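Local structure of succinate dehydrogenase subunit A (7D6V) at residues Val37-Phe42 and Asn221-Thr226; Arg167-Thr172 and Gly189-Thr194; Thr194-Leu199 and Gly526-Asn531. The protein probably oxidises succinate to fumarate at its FAD and passes the electrons to the iron-sulfur subunit, as the flavoprotein subunit of a quinone-reducing succinate dehydrogenase. All blocks are in the same frame, centred on the assembly; numbering follows the deposited sequence.

Contact 1 (Val37-Phe42 and Asn221-Thr226); sequences VTKSLF and NSWEYT. With FAD (flavin-adenine dinucleotide), chain D.
Glu224 OE2 holds two hydroxyls at once: Ser40 OG donates to it over 3.2 Å, and the adenosine ribose hydroxyl O2B of FAD donates over 2.8 Å. This is the ribose site of a Rossmann-type FAD-binding fold. Residues 38-42 form the loop that follows strand 34-37, the second strand of the parallel sheet, and such a loop commonly meets the ribose; here the carboxylate comes from a separate loop, 221-226, lying across from it. Glu224 CG sits between the backbone N and the carbonyl carbon (chi1 67°), and the rest of the chain runs out extended to the sugar. Ser40 OG meets OE2 on its syn lone pair, while OE1 has a weak bond from the backbone N of His46. The same ribose hydroxyl also accepts a weak bond from Lys39 N, so O2B is tied to both loops.

The side chain of Lys39 threads between the adenine and Trp223. Its CD comes within 3.6 Å of Trp223 CH2, the two side chains crossing obliquely, and its CE touches adenine C5A at 3.4 Å. The ammonium then finds its main partner in Asp228, through a salt bridge; Lys39 NZ to the backbone Glu224 O is a weak hydrogen bond of 3.4 Å. The Trp223 ring also meets that of Trp52 of the neighbouring iron-sulfur subunit, bringing the subunit interface up to the adenosine pocket.

A type I turn runs from Ser222 to Tyr225, and Tyr225 at its end reaches the FAD as well. Tyr225 points its CB away from the 37-42 loop and its hydroxyl to the pyrophosphate, with Tyr225 OH donating to FAD O2A, which lies at the ring edge and in the ring plane, 2.5 Å from the hydroxyl oxygen.

Contact 2 (Arg167-Thr172 and Gly189-Thr194); sequences RVFHET and GYYRET
Glu171 and Arg192 meet through both backbone and side chain, where the chain leaves the Rossmann sheet for the beta-meander. Strand 166-169 is an edge of the parallel sheet, and Thr172 opens the first meander strand, 172-179, which pairs with strand 184-191.

Two backbone features set the register. Thr172 and Tyr191 form an antiparallel, non-hydrogen-bonded pair with CA atoms 4.7 Å apart, and just beyond it Arg192 N donates to Glu171 O over 3.0 Å, nearly straight at 165°. Glu171 has left-handed backbone angles at the turn between the two sheets.

The charged contact reinforces that bond. Glu171 bends at chi2 (-67°), and OE1 forms a salt bridge to Arg192 NH1 at 3.2 Å, the carboxylate and guanidinium planes 26° apart. The hydrogen bond within it is weak; OE1 also lies against Arg192 CD. Arg51 of the neighbouring iron-sulfur subunit gives Glu171 OE2 a second, long and weak ion pair.

Hydroxyl and ring packing fills the other side. Thr172 and Tyr191 lie side by side, pointing the same way, with Thr172 OG1 3.5 Å from Tyr191 CD2. That hydroxyl bonds back to His170 O over 3.2 Å, standing well above the carbonyl plane. Farther out, Tyr191 OH reaches the edge of the Phe169 ring, 3.9 Å from CD1, and is hydrogen-bonded to Glu5.

With two cationic groups near a buried carboxylate, Glu171 is likely to stay ionised, its charge shared between this turn and the subunit interface.

Contact 3 (Thr194-Leu199 and Gly526-Asn531); sequences TGNFVL and GGRVFN
Arg528 takes hold of one carbonyl oxygen side-on: NH1 donates to Gly195 O over 2.9 Å and NE donates to the same Gly195 O over 3.0 Å. The oxygen lies practically in the guanidinium plane, and both nitrogens come to it from the same face of the carbonyl plane. The guanidinium also stacks on Phe197, centres 4.4 Å apart and planes 22° apart, with NH1 over the ring face toward the rim, 3.3 Å from Phe197 CE2. The chain bends at chi3 (71°), which turns NE toward the Gly195 carbonyl.

Gly195, with positive phi, has no side chain to hold the loops apart, and its CA makes a CA-H...O contact of 3.2 Å to Arg528 O. This joins the turn that leads into the last meander strand, 197-200, in the FAD-binding domain to a loop of the C-terminal region.

Further out, helix 458-469 packs on Phe197 through Thr465, Val468 and Leu469, and Leu469 touches Arg528 too. The 526-531 loop is braced from within: Asn531, at the N-cap of helix 532-556, donates from ND2 to Gly527 O over 2.8 Å, almost straight at 166°.

The positive charge of Arg528 is thus met here by a carbonyl dipole and a stacked aromatic face, neutral partners that would stabilise it without an ion pair.

In the fold
The three contacts step outward from the FAD along one side of the chain. Contact 1 holds the adenosine ribose; contact 2, with its centre 11 Å away, adjoins it directly, since Thr38 O lies 2.7 Å from Thr172 N and Thr38 N lies 2.9 Å from Phe169 O, both probable hydrogen bonds. Thr172 itself belongs to the FAD pocket. Contact 3 is centred 9 Å beyond contact 2 and shares Thr194 with it; Tyr191 N and Asn196 O, 2.9 Å apart, join neighbouring meander strands. Arg192 links all three, touching Trp223 on one loop and Phe530 on another. Contacts 1 and 3, about 17 Å between centres, do not touch.

Contact 1 (Val37-Phe42 and Asn221-Thr226)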
loop_
_atom_site.group_PDB
_atom_site.type_symbol
_atom_site.label_atom_id
_atom_site.label_comp_id
_atom_site.label_asym_id
_atom_site.label_seq_id
_atom_site.Cartn_x
_atom_site.Cartn_y
_atom_site.Cartn_z
ATOM N N VAL A 37 1.422 18.055 11.080
ATOM C CA VAL A 37 1.670 17.168 12.208
ATOM C C VAL A 37 0.911 15.873 11.970
ATOM O O VAL A 37 -0.297 15.894 11.715
ATOM C CB VAL A 37 1.259 17.820 13.538
ATOM C CG1 VAL A 37 1.536 16.880 14.695
ATOM C CG2 VAL A 37 1.998 19.131 13.724
ATOM N N THR A 38 1.620 14.751 12.045
ATOM C CA THR A 38 1.049 13.445 11.761
ATOM C C THR A 38 1.436 12.486 12.875
ATOM O O THR A 38 2.585 12.475 13.320
ATOM C CB THR A 38 1.547 12.904 10.414
ATOM O OG1 THR A 38 1.172 13.809 9.372
ATOM C CG2 THR A 38 0.919 11.558 10.120
ATOM N N LYS A 39 0.477 11.677 13.318
ATOM C CA LYS A 39 0.759 10.712 14.370
ATOM C C LYS A 39 1.526 9.506 13.842
ATOM O O LYS A 39 2.266 8.867 14.595
ATOM C CB LYS A 39 -0.547 10.268 15.026
ATOM C CG LYS A 39 -0.467 10.096 16.520
ATOM C CD LYS A 39 -1.584 9.206 17.014
ATOM C CE LYS A 39 -2.833 9.998 17.299
ATOM N NZ LYS A 39 -3.940 9.124 17.761
ATOM N N SER A 40 1.373 9.193 12.561
ATOM C CA SER A 40 2.050 8.094 11.895
ATOM C C SER A 40 3.134 8.645 10.969
ATOM O O SER A 40 3.447 9.837 10.984
ATOM C CB SER A 40 1.033 7.232 11.143
ATOM O OG SER A 40 0.259 8.011 10.251
ATOM N N LEU A 41 3.732 7.761 10.177
ATOM C CA LEU A 41 4.693 8.197 9.178
ATOM C C LEU A 41 3.983 8.934 8.044
ATOM O O LEU A 41 2.772 8.809 7.845
ATOM C CB LEU A 41 5.474 7.004 8.622
ATOM C CG LEU A 41 6.523 6.355 9.528
ATOM C CD1 LEU A 41 7.124 5.129 8.864
ATOM C CD2 LEU A 41 7.608 7.337 9.892
ATOM N N PHE A 42 4.757 9.718 7.301
ATOM C CA PHE A 42 4.207 10.517 6.214
ATOM C C PHE A 42 3.662 9.617 5.111
ATOM O O PHE A 42 4.380 8.769 4.575
ATOM C CB PHE A 42 5.283 11.450 5.661
ATOM C CG PHE A 42 4.757 12.530 4.764
ATOM C CD1 PHE A 42 3.477 13.025 4.926
ATOM C CD2 PHE A 42 5.549 13.057 3.760
ATOM C CE1 PHE A 42 2.998 14.020 4.101
ATOM C CE2 PHE A 42 5.076 14.052 2.936
ATOM C CZ PHE A 42 3.798 14.533 3.106
ATOM N N ASN A 221 -10.919 0.160 11.615
ATOM C CA ASN A 221 -10.168 1.403 11.655
ATOM C C ASN A 221 -8.743 1.179 12.153
ATOM O O ASN A 221 -8.422 0.164 12.773
ATOM C CB ASN A 221 -10.888 2.426 12.530
ATOM C CG ASN A 221 -12.224 2.853 11.947
ATOM O OD1 ASN A 221 -12.980 3.590 12.570
ATOM N ND2 ASN A 221 -12.517 2.391 10.739
ATOM N N SER A 222 -7.888 2.160 11.871
ATOM C CA SER A 222 -6.457 2.068 12.106
ATOM C C SER A 222 -6.121 2.251 13.584
ATOM O O SER A 222 -6.976 2.553 14.417
ATOM C CB SER A 222 -5.713 3.114 11.276
ATOM O OG SER A 222 -6.143 3.105 9.929
ATOM N N TRP A 223 -4.834 2.071 13.894
ATOM C CA TRP A 223 -4.333 2.319 15.242
ATOM C C TRP A 223 -4.561 3.761 15.678
ATOM O O TRP A 223 -4.720 4.030 16.873
ATOM C CB TRP A 223 -2.844 1.973 15.304
ATOM C CG TRP A 223 -2.099 2.651 16.410
ATOM C CD1 TRP A 223 -2.021 2.255 17.710
ATOM C CD2 TRP A 223 -1.326 3.854 16.311
ATOM N NE1 TRP A 223 -1.250 3.134 18.427
ATOM C CE2 TRP A 223 -0.813 4.125 17.591
ATOM C CE3 TRP A 223 -1.023 4.729 15.264
ATOM C CZ2 TRP A 223 -0.012 5.232 17.853
ATOM C CZ3 TRP A 223 -0.229 5.824 15.526
ATOM C CH2 TRP A 223 0.267 6.068 16.809
ATOM N N GLU A 224 -4.597 4.693 14.732
ATOM C CA GLU A 224 -4.630 6.116 15.033
ATOM C C GLU A 224 -6.037 6.667 15.233
ATOM O O GLU A 224 -6.179 7.845 15.571
ATOM C CB GLU A 224 -3.930 6.893 13.916
ATOM C CG GLU A 224 -4.660 6.852 12.586
ATOM C CD GLU A 224 -3.765 7.210 11.418
ATOM O OE1 GLU A 224 -4.266 7.261 10.277
ATOM O OE2 GLU A 224 -2.558 7.438 11.640
ATOM N N TYR A 225 -7.077 5.854 15.049
ATOM C CA TYR A 225 -8.457 6.332 15.153
ATOM C C TYR A 225 -8.935 6.239 16.601
ATOM O O TYR A 225 -9.841 5.484 16.951
ATOM C CB TYR A 225 -9.362 5.543 14.216
ATOM C CG TYR A 225 -9.489 6.149 12.841
ATOM C CD1 TYR A 225 -8.482 6.943 12.317
ATOM C CD2 TYR A 225 -10.617 5.928 12.067
ATOM C CE1 TYR A 225 -8.592 7.496 11.063
ATOM C CE2 TYR A 225 -10.736 6.477 10.812
ATOM C CZ TYR A 225 -9.723 7.261 10.314
ATOM O OH TYR A 225 -9.840 7.814 9.061
ATOM N N THR A 226 -8.312 7.052 17.451
ATOM C CA THR A 226 -8.614 7.065 18.875
ATOM C C THR A 226 -9.530 8.212 19.275
ATOM O O THR A 226 -9.624 8.529 20.464
ATOM C CB THR A 226 -7.323 7.126 19.693
ATOM O OG1 THR A 226 -6.638 8.354 19.419
ATOM C CG2 THR A 226 -6.419 5.957 19.354
HETATM P PA FAD D . -7.144 10.039 7.784
HETATM O O1A FAD D . -6.340 10.264 6.558
HETATM O O2A FAD D . -7.750 8.710 8.021
HETATM O O5B FAD D . -6.185 10.323 9.028
HETATM C C5B FAD D . -6.185 11.533 9.764
HETATM C C4B FAD D . -4.757 11.945 10.080
HETATM O O4B FAD D . -4.706 12.641 11.320
HETATM C C3B FAD D . -3.795 10.791 10.227
HETATM O O3B FAD D . -2.604 11.148 9.543
HETATM C C2B FAD D . -3.494 10.732 11.701
HETATM O O2B FAD D . -2.192 10.233 11.978
HETATM C C1B FAD D . -3.609 12.176 12.090
HETATM N N9A FAD D . -3.881 12.322 13.529
HETATM C C8A FAD D . -4.908 11.803 14.200
HETATM N N7A FAD D . -4.847 12.141 15.501
HETATM C C5A FAD D . -3.754 12.889 15.672
HETATM C C6A FAD D . -3.092 13.575 16.792
HETATM N N6A FAD D . -3.595 13.531 18.035
HETATM N N1A FAD D . -1.964 14.248 16.534
HETATM C C2A FAD D . -1.440 14.317 15.307
HETATM N N3A FAD D . -1.986 13.720 14.251
HETATM C C4A FAD D . -3.122 13.007 14.367
HETATM N N1 FAD D . -14.464 5.906 1.991
HETATM C C2 FAD D . -14.851 5.877 0.700
HETATM O O2 FAD D . -15.394 6.878 0.225
HETATM N N3 FAD D . -14.678 4.819 -0.093
HETATM C C4 FAD D . -14.108 3.703 0.343
HETATM O O4 FAD D . -13.958 2.734 -0.412
HETATM C C4X FAD D . -13.655 3.640 1.742
HETATM N N5 FAD D . -13.069 2.543 2.245
HETATM C C5X FAD D . -12.663 2.521 3.523
HETATM C C6 FAD D . -12.057 1.381 4.026
HETATM C C7 FAD D . -11.640 1.346 5.343
HETATM C C7M FAD D . -10.985 0.118 5.900
HETATM C C8 FAD D . -11.838 2.525 6.210
HETATM C C8M FAD D . -11.384 2.488 7.639
HETATM C C9 FAD D . -12.438 3.667 5.714
HETATM C C9A FAD D . -12.858 3.701 4.400
HETATM N N10 FAD D . -13.467 4.853 3.897
HETATM C C10 FAD D . -13.873 4.844 2.560
HETATM C "C1'" FAD D . -13.658 6.033 4.732
HETATM C "C2'" FAD D . -12.617 7.084 4.368
HETATM O "O2'" FAD D . -11.379 6.457 4.043
HETATM C "C3'" FAD D . -12.336 8.043 5.511
HETATM O "O3'" FAD D . -13.514 8.793 5.771
HETATM C "C4'" FAD D . -11.218 9.004 5.141
HETATM O "O4'" FAD D . -10.026 8.276 4.885
HETATM C "C5'" FAD D . -10.929 10.007 6.240
HETATM O "O5'" FAD D . -9.747 10.705 5.878
HETATM P P FAD D . -9.126 11.875 6.765
HETATM O O1P FAD D . -8.162 12.609 5.903
HETATM O O2P FAD D . -10.220 12.638 7.420
HETATM O O3P FAD D . -8.320 11.118 7.934
#

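Contact 2 (Arg167-Thr172 and Gly189-Thr194)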
loop_
_atom_site.group_PDB
_atom_site.type_symbol
_atom_site.label_atom_id
_atom_site.label_comp_id
_atom_site.label_asym_id
_atom_site.label_seq_id
_atom_site.Cartn_x
_atom_site.Cartn_y
_atom_site.Cartn_z
ATOM N N ARG A 167 6.533 22.456 6.381
ATOM C CA ARG A 167 7.312 21.474 7.117
ATOM C C ARG A 167 6.388 20.377 7.622
ATOM O O ARG A 167 5.288 20.655 8.105
ATOM C CB ARG A 167 8.064 22.109 8.285
ATOM C CG ARG A 167 9.075 21.182 8.922
ATOM C CD ARG A 167 9.959 21.906 9.905
ATOM N NE ARG A 167 10.752 20.969 10.690
ATOM C CZ ARG A 167 11.572 21.322 11.671
ATOM N NH1 ARG A 167 11.714 22.598 11.991
ATOM N NH2 ARG A 167 12.253 20.397 12.328
ATOM N N VAL A 168 6.838 19.132 7.507
ATOM C CA VAL A 168 6.071 17.965 7.924
ATOM C C VAL A 168 6.681 17.420 9.205
ATOM O O VAL A 168 7.895 17.198 9.277
ATOM C CB VAL A 168 6.044 16.883 6.830
ATOM C CG1 VAL A 168 5.145 15.735 7.246
ATOM C CG2 VAL A 168 5.583 17.471 5.511
ATOM N N PHE A 169 5.842 17.211 10.216
ATOM C CA PHE A 169 6.247 16.633 11.494
ATOM C C PHE A 169 5.518 15.301 11.638
ATOM O O PHE A 169 4.441 15.236 12.231
ATOM C CB PHE A 169 5.925 17.558 12.675
ATOM C CG PHE A 169 6.541 18.926 12.581
ATOM C CD1 PHE A 169 7.617 19.267 13.381
ATOM C CD2 PHE A 169 6.021 19.884 11.728
ATOM C CE1 PHE A 169 8.176 20.523 13.314
ATOM C CE2 PHE A 169 6.580 21.141 11.656
ATOM C CZ PHE A 169 7.656 21.461 12.453
ATOM N N HIS A 170 6.105 14.236 11.103
ATOM C CA HIS A 170 5.516 12.915 11.239
ATOM C C HIS A 170 5.958 12.277 12.552
ATOM O O HIS A 170 6.944 12.689 13.167
ATOM C CB HIS A 170 5.895 12.016 10.062
ATOM C CG HIS A 170 7.356 11.709 9.981
ATOM N ND1 HIS A 170 7.899 10.531 10.444
ATOM C CD2 HIS A 170 8.388 12.427 9.481
ATOM C CE1 HIS A 170 9.203 10.539 10.236
ATOM N NE2 HIS A 170 9.525 11.678 9.653
ATOM N N GLU A 171 5.205 11.259 12.974
ATOM C CA GLU A 171 5.423 10.590 14.258
ATOM C C GLU A 171 5.317 11.579 15.417
ATOM O O GLU A 171 6.065 11.506 16.392
ATOM C CB GLU A 171 6.772 9.866 14.288
ATOM C CG GLU A 171 6.915 8.688 13.333
ATOM C CD GLU A 171 6.017 7.524 13.686
ATOM O OE1 GLU A 171 5.748 7.325 14.886
ATOM O OE2 GLU A 171 5.594 6.794 12.769
ATOM N N THR A 172 4.382 12.519 15.306
ATOM C CA THR A 172 4.151 13.533 16.325
ATOM C C THR A 172 2.679 13.521 16.701
ATOM O O THR A 172 1.812 13.492 15.824
ATOM C CB THR A 172 4.563 14.923 15.832
ATOM O OG1 THR A 172 5.903 14.873 15.331
ATOM C CG2 THR A 172 4.497 15.933 16.960
ATOM N N GLY A 189 2.211 19.116 21.953
ATOM C CA GLY A 189 2.272 17.685 21.766
ATOM C C GLY A 189 3.646 17.147 22.089
ATOM O O GLY A 189 4.490 17.843 22.654
ATOM N N TYR A 190 3.867 15.893 21.708
ATOM C CA TYR A 190 5.131 15.227 21.974
ATOM C C TYR A 190 5.584 14.472 20.736
ATOM O O TYR A 190 4.773 14.074 19.897
ATOM C CB TYR A 190 5.026 14.259 23.166
ATOM C CG TYR A 190 4.050 13.126 22.951
ATOM C CD1 TYR A 190 2.721 13.256 23.314
ATOM C CD2 TYR A 190 4.458 11.927 22.384
ATOM C CE1 TYR A 190 1.827 12.229 23.117
ATOM C CE2 TYR A 190 3.570 10.898 22.180
ATOM C CZ TYR A 190 2.256 11.053 22.551
ATOM O OH TYR A 190 1.362 10.029 22.353
ATOM N N TYR A 191 6.894 14.275 20.641
ATOM C CA TYR A 191 7.468 13.404 19.626
ATOM C C TYR A 191 7.391 11.962 20.102
ATOM O O TYR A 191 7.775 11.655 21.232
ATOM C CB TYR A 191 8.920 13.784 19.352
ATOM C CG TYR A 191 9.104 15.088 18.619
ATOM C CD1 TYR A 191 9.628 16.198 19.263
ATOM C CD2 TYR A 191 8.778 15.204 17.278
ATOM C CE1 TYR A 191 9.806 17.387 18.600
ATOM C CE2 TYR A 191 8.954 16.390 16.606
ATOM C CZ TYR A 191 9.470 17.477 17.271
ATOM O OH TYR A 191 9.649 18.664 16.604
ATOM N N ARG A 192 6.892 11.076 19.242
ATOM C CA ARG A 192 6.822 9.669 19.615
ATOM C C ARG A 192 8.211 9.090 19.837
ATOM O O ARG A 192 8.431 8.347 20.796
ATOM C CB ARG A 192 6.078 8.868 18.550
ATOM C CG ARG A 192 4.600 9.163 18.454
ATOM C CD ARG A 192 3.910 8.126 17.594
ATOM N NE ARG A 192 3.655 6.896 18.334
ATOM C CZ ARG A 192 3.468 5.709 17.770
ATOM N NH1 ARG A 192 3.509 5.584 16.454
ATOM N NH2 ARG A 192 3.243 4.645 18.525
ATOM N N GLU A 193 9.167 9.444 18.979
ATOM C CA GLU A 193 10.484 8.814 19.020
ATOM C C GLU A 193 11.205 9.096 20.333
ATOM O O GLU A 193 11.791 8.192 20.938
ATOM C CB GLU A 193 11.323 9.294 17.838
ATOM C CG GLU A 193 12.810 9.051 18.001
ATOM C CD GLU A 193 13.635 9.783 16.968
ATOM O OE1 GLU A 193 13.058 10.595 16.217
ATOM O OE2 GLU A 193 14.857 9.542 16.903
ATOM N N THR A 194 11.175 10.345 20.792
ATOM C CA THR A 194 11.964 10.752 21.944
ATOM C C THR A 194 11.142 11.073 23.181
ATOM O O THR A 194 11.704 11.106 24.279
ATOM C CB THR A 194 12.820 11.979 21.597
ATOM O OG1 THR A 194 11.992 12.994 21.021
ATOM C CG2 THR A 194 13.905 11.605 20.607
#

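Contact 3 (Thr194-Leu199 and Gly526-Asn531)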
loop_
_atom_site.group_PDB
_atom_site.type_symbol
_atom_site.label_atom_id
_atom_site.label_comp_id
_atom_site.label_asym_id
_atom_site.label_seq_id
_atom_site.Cartn_x
_atom_site.Cartn_y
_atom_site.Cartn_z
ATOM N N THR A 194 11.175 10.345 20.792
ATOM C CA THR A 194 11.964 10.752 21.944
ATOM C C THR A 194 11.142 11.073 23.181
ATOM O O THR A 194 11.704 11.106 24.279
ATOM C CB THR A 194 12.820 11.979 21.597
ATOM O OG1 THR A 194 11.992 12.994 21.021
ATOM C CG2 THR A 194 13.905 11.605 20.607
ATOM N N GLY A 195 9.841 11.307 23.038
ATOM C CA GLY A 195 9.031 11.716 24.163
ATOM C C GLY A 195 9.194 13.160 24.568
ATOM O O GLY A 195 8.737 13.538 25.652
ATOM N N ASN A 196 9.828 13.978 23.735
ATOM C CA ASN A 196 10.076 15.375 24.049
ATOM C C ASN A 196 8.915 16.238 23.579
ATOM O O ASN A 196 8.221 15.908 22.615
ATOM C CB ASN A 196 11.377 15.845 23.400
ATOM C CG ASN A 196 12.601 15.348 24.130
ATOM O OD1 ASN A 196 12.694 15.453 25.351
ATOM N ND2 ASN A 196 13.550 14.802 23.387
ATOM N N PHE A 197 8.722 17.365 24.256
ATOM C CA PHE A 197 7.533 18.186 24.081
ATOM C C PHE A 197 7.777 19.308 23.079
ATOM O O PHE A 197 8.789 20.020 23.149
ATOM C CB PHE A 197 7.076 18.756 25.422
ATOM C CG PHE A 197 6.716 17.702 26.421
ATOM C CD1 PHE A 197 5.959 16.610 26.044
ATOM C CD2 PHE A 197 7.149 17.789 27.730
ATOM C CE1 PHE A 197 5.633 15.634 26.951
ATOM C CE2 PHE A 197 6.825 16.814 28.641
ATOM C CZ PHE A 197 6.065 15.737 28.253
ATOM N N VAL A 198 6.832 19.462 22.157
ATOM C CA VAL A 198 6.883 20.463 21.105
ATOM C C VAL A 198 5.633 21.328 21.188
ATOM O O VAL A 198 4.517 20.826 21.365
ATOM C CB VAL A 198 7.030 19.808 19.713
ATOM C CG1 VAL A 198 5.904 18.823 19.450
ATOM C CG2 VAL A 198 7.088 20.865 18.627
ATOM N N LEU A 199 5.833 22.637 21.095
ATOM C CA LEU A 199 4.759 23.618 21.101
ATOM C C LEU A 199 4.777 24.376 19.784
ATOM O O LEU A 199 5.796 24.970 19.418
ATOM C CB LEU A 199 4.904 24.584 22.276
ATOM C CG LEU A 199 4.019 25.828 22.219
ATOM C CD1 LEU A 199 2.556 25.460 22.381
ATOM C CD2 LEU A 199 4.446 26.827 23.274
ATOM N N GLY A 526 8.014 2.237 32.448
ATOM C CA GLY A 526 9.027 2.513 31.451
ATOM C C GLY A 526 9.407 3.976 31.373
ATOM O O GLY A 526 9.203 4.730 32.328
ATOM N N GLY A 527 9.964 4.391 30.239
ATOM C CA GLY A 527 10.362 5.772 30.065
ATOM C C GLY A 527 9.549 6.493 29.012
ATOM O O GLY A 527 8.394 6.142 28.762
ATOM N N ARG A 528 10.144 7.502 28.383
ATOM C CA ARG A 528 9.453 8.314 27.394
ATOM C C ARG A 528 9.900 8.030 25.969
ATOM O O ARG A 528 9.396 8.666 25.041
ATOM C CB ARG A 528 9.641 9.801 27.711
ATOM C CG ARG A 528 8.646 10.338 28.716
ATOM C CD ARG A 528 9.167 11.577 29.410
ATOM N NE ARG A 528 9.198 12.729 28.517
ATOM C CZ ARG A 528 9.459 13.970 28.911
ATOM N NH1 ARG A 528 9.473 14.959 28.032
ATOM N NH2 ARG A 528 9.707 14.219 30.187
ATOM N N VAL A 529 10.817 7.089 25.763
ATOM C CA VAL A 529 11.364 6.825 24.438
ATOM C C VAL A 529 10.427 5.842 23.742
ATOM O O VAL A 529 10.480 4.634 23.973
ATOM C CB VAL A 529 12.798 6.303 24.512
ATOM C CG1 VAL A 529 13.296 5.904 23.131
ATOM C CG2 VAL A 529 13.700 7.351 25.125
ATOM N N PHE A 530 9.572 6.387 22.883
ATOM C CA PHE A 530 8.601 5.680 22.044
ATOM C C PHE A 530 7.918 4.568 22.845
ATOM O O PHE A 530 8.080 3.377 22.588
ATOM C CB PHE A 530 9.259 5.143 20.770
ATOM C CG PHE A 530 8.296 4.484 19.820
ATOM C CD1 PHE A 530 7.464 5.272 19.045
ATOM C CD2 PHE A 530 8.182 3.120 19.716
ATOM C CE1 PHE A 530 6.572 4.711 18.168
ATOM C CE2 PHE A 530 7.273 2.554 18.849
ATOM C CZ PHE A 530 6.472 3.352 18.073
ATOM N N ASN A 531 7.187 4.990 23.877
ATOM C CA ASN A 531 6.541 4.090 24.823
ATOM C C ASN A 531 5.066 3.951 24.468
ATOM O O ASN A 531 4.262 4.824 24.828
ATOM C CB ASN A 531 6.706 4.622 26.248
ATOM C CG ASN A 531 6.323 3.610 27.300
ATOM O OD1 ASN A 531 5.702 2.595 27.005
ATOM N ND2 ASN A 531 6.680 3.892 28.544
#